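Local coordinates for protein 6-aminohexanoate-cyclic-dimer hydrolase (Arthrobacter sp., PDB 3A2Q) that hydrolyses the cyclic dimer of 6-aminohexanoate, a by-product of nylon-6 manufacture, to the linear dimer, at residues I324-N327 and G328-G332; R333-T336 and E337-E341. The protein carries 1 engineered substitution. All coordinates share one frame; numbering follows the deposited sequence.

Interaction 1 (I324-N327 and G328-G332); sequences IERN and GELIG
Leu330 lays its CD1 methyl against Arg326 and Asn327 on the last turn of helix 308-331, which a Schellman motif brings to an end. The methyl reaches Arg326 NH1 at 3.7 Å, oblique to the guanidinium, and Asn327 OD1 at the same 3.7 Å. CG of Leu330 stands opposite its own carbonyl carbon (chi1 -69°), a torsion that carries the side chain back along the helix and over Arg326 O. Replacing Leu330 by an alanine would probably strip the Arg326 guanidinium and the Asn327 amide of this shared apolar neighbour and open a gap beside Tyr95. Glu325 and Glu329 run side by side, with 4.5 Å between Glu325 OE2 and Glu329 OE2, so their like charges probably repel each other mildly. Beneath the side chains lie the helical bonds, among them Glu329 N to Glu325 O at 3.1 Å; the bond from Ile331 N to Asn327 O, 3.5 Å, is weak. In the second shell Glu323 holds both polar ends, by a salt bridge to Arg326 and through its carbonyl O to Asn327 ND2. Gly332, with positive phi (96°), is the C-prime residue, and its N makes a weak bond to Glu329 O at 3.2 Å.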
ATOM      1  N   ILE A 324      -4.244 -19.192   7.429  1.00 32.66           N
ATOM      2  CA  ILE A 324      -5.124 -20.178   6.805  1.00 34.03           C
ATOM      3  C   ILE A 324      -5.943 -20.806   7.932  1.00 36.00           C
ATOM      4  O   ILE A 324      -7.138 -21.076   7.790  1.00 36.20           O
ATOM      5  CB  ILE A 324      -4.305 -21.278   6.100  1.00 35.21           C
ATOM      6  CG1 ILE A 324      -3.617 -20.696   4.863  1.00 30.59           C
ATOM      7  CG2 ILE A 324      -5.214 -22.451   5.730  1.00 34.96           C
ATOM      8  CD1 ILE A 324      -2.699 -21.671   4.154  1.00 37.62           C
ATOM      9  N   GLU A 325      -5.277 -21.025   9.059  1.00 37.29           N
ATOM     10  CA  GLU A 325      -5.908 -21.602  10.235  1.00 38.76           C
ATOM     11  C   GLU A 325      -6.946 -20.644  10.816  1.00 39.76           C
ATOM     12  O   GLU A 325      -8.053 -21.049  11.159  1.00 40.71           O
ATOM     13  CB  GLU A 325      -4.832 -21.937  11.277  1.00 44.34           C
ATOM     14  CG  GLU A 325      -5.354 -22.163  12.685  1.00 53.22           C
ATOM     15  CD  GLU A 325      -4.286 -22.720  13.604  1.00 62.51           C
ATOM     16  OE1 GLU A 325      -3.122 -22.272  13.505  1.00 62.54           O
ATOM     17  OE2 GLU A 325      -4.612 -23.602  14.429  1.00 63.76           O
ATOM     18  N   ARG A 326      -6.590 -19.369  10.915  1.00 38.43           N
ATOM     19  CA  ARG A 326      -7.500 -18.368  11.462  1.00 35.46           C
ATOM     20  C   ARG A 326      -8.772 -18.226  10.633  1.00 37.91           C
ATOM     21  O   ARG A 326      -9.870 -18.081  11.176  1.00 36.41           O
ATOM     22  CB  ARG A 326      -6.802 -17.005  11.554  1.00 30.46           C
ATOM     23  CG  ARG A 326      -7.613 -15.964  12.315  1.00 31.58           C
ATOM     24  CD  ARG A 326      -6.936 -14.594  12.338  1.00 35.87           C
ATOM     25  NE  ARG A 326      -6.973 -13.934  11.037  1.00 37.28           N
ATOM     26  CZ  ARG A 326      -8.044 -13.364  10.504  1.00 38.93           C
ATOM     27  NH1 ARG A 326      -9.194 -13.356  11.151  1.00 36.00           N
ATOM     28  NH2 ARG A 326      -7.954 -12.799   9.314  1.00 38.69           N
ATOM     29  N   ASN A 327      -8.622 -18.243   9.315  1.00 35.42           N
ATOM     30  CA  ASN A 327      -9.778 -18.120   8.441  1.00 37.47           C
ATOM     31  C   ASN A 327     -10.651 -19.368   8.540  1.00 37.78           C
ATOM     32  O   ASN A 327     -11.873 -19.286   8.475  1.00 39.23           O
ATOM     33  CB  ASN A 327      -9.326 -17.857   7.000  1.00 31.54           C
ATOM     34  CG  ASN A 327      -9.132 -16.378   6.720  1.00 30.38           C
ATOM     35  OD1 ASN A 327     -10.098 -15.645   6.515  1.00 32.11           O
ATOM     36  ND2 ASN A 327      -7.881 -15.930   6.730  1.00 33.12           N
ATOM     37  N   GLY A 328     -10.015 -20.519   8.722  1.00 40.33           N
ATOM     38  CA  GLY A 328     -10.766 -21.752   8.858  1.00 41.58           C
ATOM     39  C   GLY A 328     -11.690 -21.653  10.058  1.00 44.84           C
ATOM     40  O   GLY A 328     -12.862 -22.026   9.987  1.00 44.56           O
ATOM     41  N   GLU A 329     -11.163 -21.136  11.165  1.00 43.21           N
ATOM     42  CA  GLU A 329     -11.953 -20.986  12.381  1.00 44.36           C
ATOM     43  C   GLU A 329     -13.130 -20.044  12.178  1.00 44.14           C
ATOM     44  O   GLU A 329     -14.192 -20.238  12.765  1.00 46.71           O
ATOM     45  CB  GLU A 329     -11.088 -20.465  13.527  1.00 46.28           C
ATOM     46  CG  GLU A 329      -9.993 -21.413  13.967  1.00 57.76           C
ATOM     47  CD  GLU A 329      -9.256 -20.902  15.189  1.00 70.22           C
ATOM     48  OE1 GLU A 329      -9.910 -20.711  16.236  1.00 74.36           O
ATOM     49  OE2 GLU A 329      -8.026 -20.685  15.103  1.00 76.09           O
ATOM     50  N   LEU A 330     -12.939 -19.025  11.347  1.00 42.64           N
ATOM     51  CA  LEU A 330     -13.999 -18.058  11.079  1.00 43.29           C
ATOM     52  C   LEU A 330     -15.251 -18.704  10.502  1.00 45.42           C
ATOM     53  O   LEU A 330     -16.366 -18.269  10.785  1.00 47.60           O
ATOM     54  CB  LEU A 330     -13.509 -16.979  10.114  1.00 42.62           C
ATOM     55  CG  LEU A 330     -12.463 -15.998  10.640  1.00 42.02           C
ATOM     56  CD1 LEU A 330     -12.101 -15.016   9.542  1.00 43.67           C
ATOM     57  CD2 LEU A 330     -13.014 -15.259  11.847  1.00 41.40           C
ATOM     58  N   ILE A 331     -15.072 -19.738   9.690  1.00 46.07           N
ATOM     59  CA  ILE A 331     -16.213 -20.409   9.083  1.00 48.91           C
ATOM     60  C   ILE A 331     -16.606 -21.694   9.804  1.00 50.71           C
ATOM     61  O   ILE A 331     -17.664 -22.262   9.535  1.00 52.89           O
ATOM     62  CB  ILE A 331     -15.944 -20.719   7.603  1.00 46.09           C
ATOM     63  CG1 ILE A 331     -14.704 -21.599   7.469  1.00 48.95           C
ATOM     64  CG2 ILE A 331     -15.775 -19.421   6.833  1.00 46.78           C
ATOM     65  CD1 ILE A 331     -14.470 -22.109   6.064  1.00 51.39           C
ATOM     66  N   GLY A 332     -15.752 -22.157  10.711  1.00 50.72           N
ATOM     67  CA  GLY A 332     -16.062 -23.357  11.465  1.00 52.30           C
ATOM     68  C   GLY A 332     -15.484 -24.664  10.959  1.00 52.42           C
ATOM     69  O   GLY A 332     -15.820 -25.727  11.480  1.00 53.36           O
TER

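Interaction 2 (R333-T336 and E337-E341); sequences RPLT and EDDVE
Asp339 turns back on Arg333 and Thr336, its carboxylate gathering donors from both within a compact turn after helix 308-331. The ionic part is a salt bridge in which the two side chains approach from opposite directions. Arg333 NH2 meets Asp339 OD1 at 2.9 Å, with the oxygen near the guanidinium plane, while the donor stands well above the carboxylate plane; the two flat groups are turned 43° from each other. A second, weak bond runs from Arg333 NH1 to Asp339 OD2 at 3.3 Å. The arginine spans the distance with a chain extended from CG to NE, leaving its backbone with CG wedged between N and the carbonyl carbon (chi1 73°).

Hydrogen bonds to the backbone form the next group. Asp339 OD2 accepts Thr336 N on its anti lone pair at a short 2.5 Å, and in return Asp339 N donates to Thr336 O at 2.7 Å, closing a type I turn over Glu337 and Asp338. Thr336 OG1 also accepts Asp338 N at 3.2 Å, as in an ST turn, although the placing of that nitrogen is uncertain.

The apolar share is small: Leu335 CD2 lies 3.9 Å from both Asp339 CB and Asp339 CG, the two side chains crossing at an angle. Beyond the turn, Leu335 packs on helix 308-331, the Asp339 backbone bonds to Gly89 of helix 88-93, and Glu337 and Val340 rest on Trp345 of helix 342-352, for which Glu341 occupies the N-cap position.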
ATOM      1  N   ARG A 333     -14.623 -24.604   9.950  1.00 51.62           N
ATOM      2  CA  ARG A 333     -14.016 -25.817   9.414  1.00 51.04           C
ATOM      3  C   ARG A 333     -12.606 -25.541   8.923  1.00 52.33           C
ATOM      4  O   ARG A 333     -12.323 -24.464   8.399  1.00 52.67           O
ATOM      5  CB  ARG A 333     -14.848 -26.372   8.252  1.00 50.65           C
ATOM      6  CG  ARG A 333     -14.751 -25.554   6.975  1.00 52.22           C
ATOM      7  CD  ARG A 333     -15.587 -26.153   5.854  1.00 56.03           C
ATOM      8  NE  ARG A 333     -15.428 -25.412   4.606  1.00 53.71           N
ATOM      9  CZ  ARG A 333     -14.317 -25.404   3.876  1.00 51.38           C
ATOM     10  NH1 ARG A 333     -13.258 -26.103   4.261  1.00 48.48           N
ATOM     11  NH2 ARG A 333     -14.262 -24.688   2.762  1.00 50.71           N
ATOM     12  N   PRO A 334     -11.698 -26.515   9.086  1.00 52.66           N
ATOM     13  CA  PRO A 334     -10.314 -26.341   8.638  1.00 51.53           C
ATOM     14  C   PRO A 334     -10.284 -26.150   7.126  1.00 52.14           C
ATOM     15  O   PRO A 334     -11.145 -26.669   6.414  1.00 53.69           O
ATOM     16  CB  PRO A 334      -9.639 -27.649   9.058  1.00 49.59           C
ATOM     17  CG  PRO A 334     -10.503 -28.150  10.188  1.00 54.67           C
ATOM     18  CD  PRO A 334     -11.889 -27.831   9.715  1.00 51.63           C
ATOM     19  N   LEU A 335      -9.306 -25.395   6.638  1.00 49.26           N
ATOM     20  CA  LEU A 335      -9.176 -25.172   5.206  1.00 45.72           C
ATOM     21  C   LEU A 335      -8.223 -26.227   4.668  1.00 44.36           C
ATOM     22  O   LEU A 335      -7.286 -26.635   5.355  1.00 44.84           O
ATOM     23  CB  LEU A 335      -8.633 -23.767   4.924  1.00 43.16           C
ATOM     24  CG  LEU A 335      -9.533 -22.602   5.347  1.00 43.27           C
ATOM     25  CD1 LEU A 335      -8.870 -21.281   4.990  1.00 47.41           C
ATOM     26  CD2 LEU A 335     -10.884 -22.717   4.657  1.00 45.88           C
ATOM     27  N   THR A 336      -8.471 -26.677   3.445  1.00 45.36           N
ATOM     28  CA  THR A 336      -7.634 -27.697   2.831  1.00 47.64           C
ATOM     29  C   THR A 336      -6.939 -27.172   1.588  1.00 48.50           C
ATOM     30  O   THR A 336      -7.205 -26.061   1.132  1.00 48.83           O
ATOM     31  CB  THR A 336      -8.463 -28.923   2.422  1.00 50.34           C
ATOM     32  OG1 THR A 336      -9.302 -28.579   1.311  1.00 52.49           O
ATOM     33  CG2 THR A 336      -9.333 -29.384   3.581  1.00 51.19           C
ATOM     34  N   GLU A 337      -6.056 -27.997   1.037  1.00 49.92           N
ATOM     35  CA  GLU A 337      -5.305 -27.645  -0.156  1.00 52.13           C
ATOM     36  C   GLU A 337      -6.228 -27.267  -1.309  1.00 51.84           C
ATOM     37  O   GLU A 337      -5.772 -26.773  -2.338  1.00 50.74           O
ATOM     38  CB  GLU A 337      -4.412 -28.819  -0.562  1.00 55.99           C
ATOM     39  CG  GLU A 337      -3.505 -28.542  -1.747  1.00 61.08           C
ATOM     40  CD  GLU A 337      -2.527 -29.670  -2.002  1.00 64.52           C
ATOM     41  OE1 GLU A 337      -1.676 -29.529  -2.905  1.00 69.85           O
ATOM     42  OE2 GLU A 337      -2.606 -30.698  -1.296  1.00 66.47           O
ATOM     43  N   ASP A 338      -7.526 -27.484  -1.126  1.00 51.72           N
ATOM     44  CA  ASP A 338      -8.503 -27.172  -2.165  1.00 51.76           C
ATOM     45  C   ASP A 338      -9.198 -25.834  -1.937  1.00 50.51           C
ATOM     46  O   ASP A 338      -9.948 -25.360  -2.794  1.00 51.13           O
ATOM     47  CB  ASP A 338      -9.555 -28.285  -2.246  1.00 55.58           C
ATOM     48  CG  ASP A 338      -8.942 -29.647  -2.529  1.00 62.85           C
ATOM     49  OD1 ASP A 338      -8.216 -29.775  -3.540  1.00 64.10           O
ATOM     50  OD2 ASP A 338      -9.188 -30.587  -1.740  1.00 63.75           O
ATOM     51  N   ASP A 339      -8.944 -25.224  -0.784  1.00 47.40           N
ATOM     52  CA  ASP A 339      -9.561 -23.946  -0.442  1.00 43.23           C
ATOM     53  C   ASP A 339      -8.684 -22.741  -0.779  1.00 39.87           C
ATOM     54  O   ASP A 339      -9.179 -21.625  -0.912  1.00 38.83           O
ATOM     55  CB  ASP A 339      -9.898 -23.918   1.049  1.00 45.21           C
ATOM     56  CG  ASP A 339     -10.906 -24.979   1.438  1.00 45.52           C
ATOM     57  OD1 ASP A 339     -12.031 -24.943   0.901  1.00 45.37           O
ATOM     58  OD2 ASP A 339     -10.574 -25.844   2.277  1.00 45.75           O
ATOM     59  N   VAL A 340      -7.384 -22.975  -0.917  1.00 38.83           N
ATOM     60  CA  VAL A 340      -6.442 -21.902  -1.211  1.00 39.46           C
ATOM     61  C   VAL A 340      -5.635 -22.182  -2.476  1.00 41.57           C
ATOM     62  O   VAL A 340      -5.786 -23.235  -3.097  1.00 40.93           O
ATOM     63  CB  VAL A 340      -5.467 -21.705  -0.030  1.00 33.44           C
ATOM     64  CG1 VAL A 340      -6.250 -21.483   1.259  1.00 38.86           C
ATOM     65  CG2 VAL A 340      -4.564 -22.911   0.111  1.00 35.63           C
ATOM     66  N   GLU A 341      -4.784 -21.231  -2.856  1.00 39.14           N
ATOM     67  CA  GLU A 341      -3.941 -21.379  -4.035  1.00 39.32           C
ATOM     68  C   GLU A 341      -2.757 -22.272  -3.673  1.00 40.19           C
ATOM     69  O   GLU A 341      -2.372 -22.345  -2.509  1.00 40.78           O
ATOM     70  CB  GLU A 341      -3.467 -20.001  -4.516  1.00 34.15           C
ATOM     71  CG  GLU A 341      -4.611 -19.124  -5.022  1.00 35.26           C
ATOM     72  CD  GLU A 341      -4.148 -17.787  -5.580  1.00 36.09           C
ATOM     73  OE1 GLU A 341      -2.925 -17.604  -5.756  1.00 39.15           O
ATOM     74  OE2 GLU A 341      -5.013 -16.926  -5.849  1.00 37.17           O
TER

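Interactions 1 and 2 follow each other in the chain, their centres 10 Å apart: the first ends helix 308-331, the second shapes the connection to helix 342-352. A probable hydrogen bond from Arg333 N to Gly328 O, 3.1 Å, completes the Schellman motif across their junction. Leu335 then folds back against the helix, its CD1 3.3 Å from Ile324 O and its CG 3.8 Å from Gly328 CA. Neither contact belongs to the ligand pocket. The side chain of Ile324 is about 10 Å from a bound 6-aminohexanoic acid and touches Met123, which lines the pocket of one of the bound 6-aminohexanoic acid molecules; the side chain of Val340 is about 12 Å from a bound molecule.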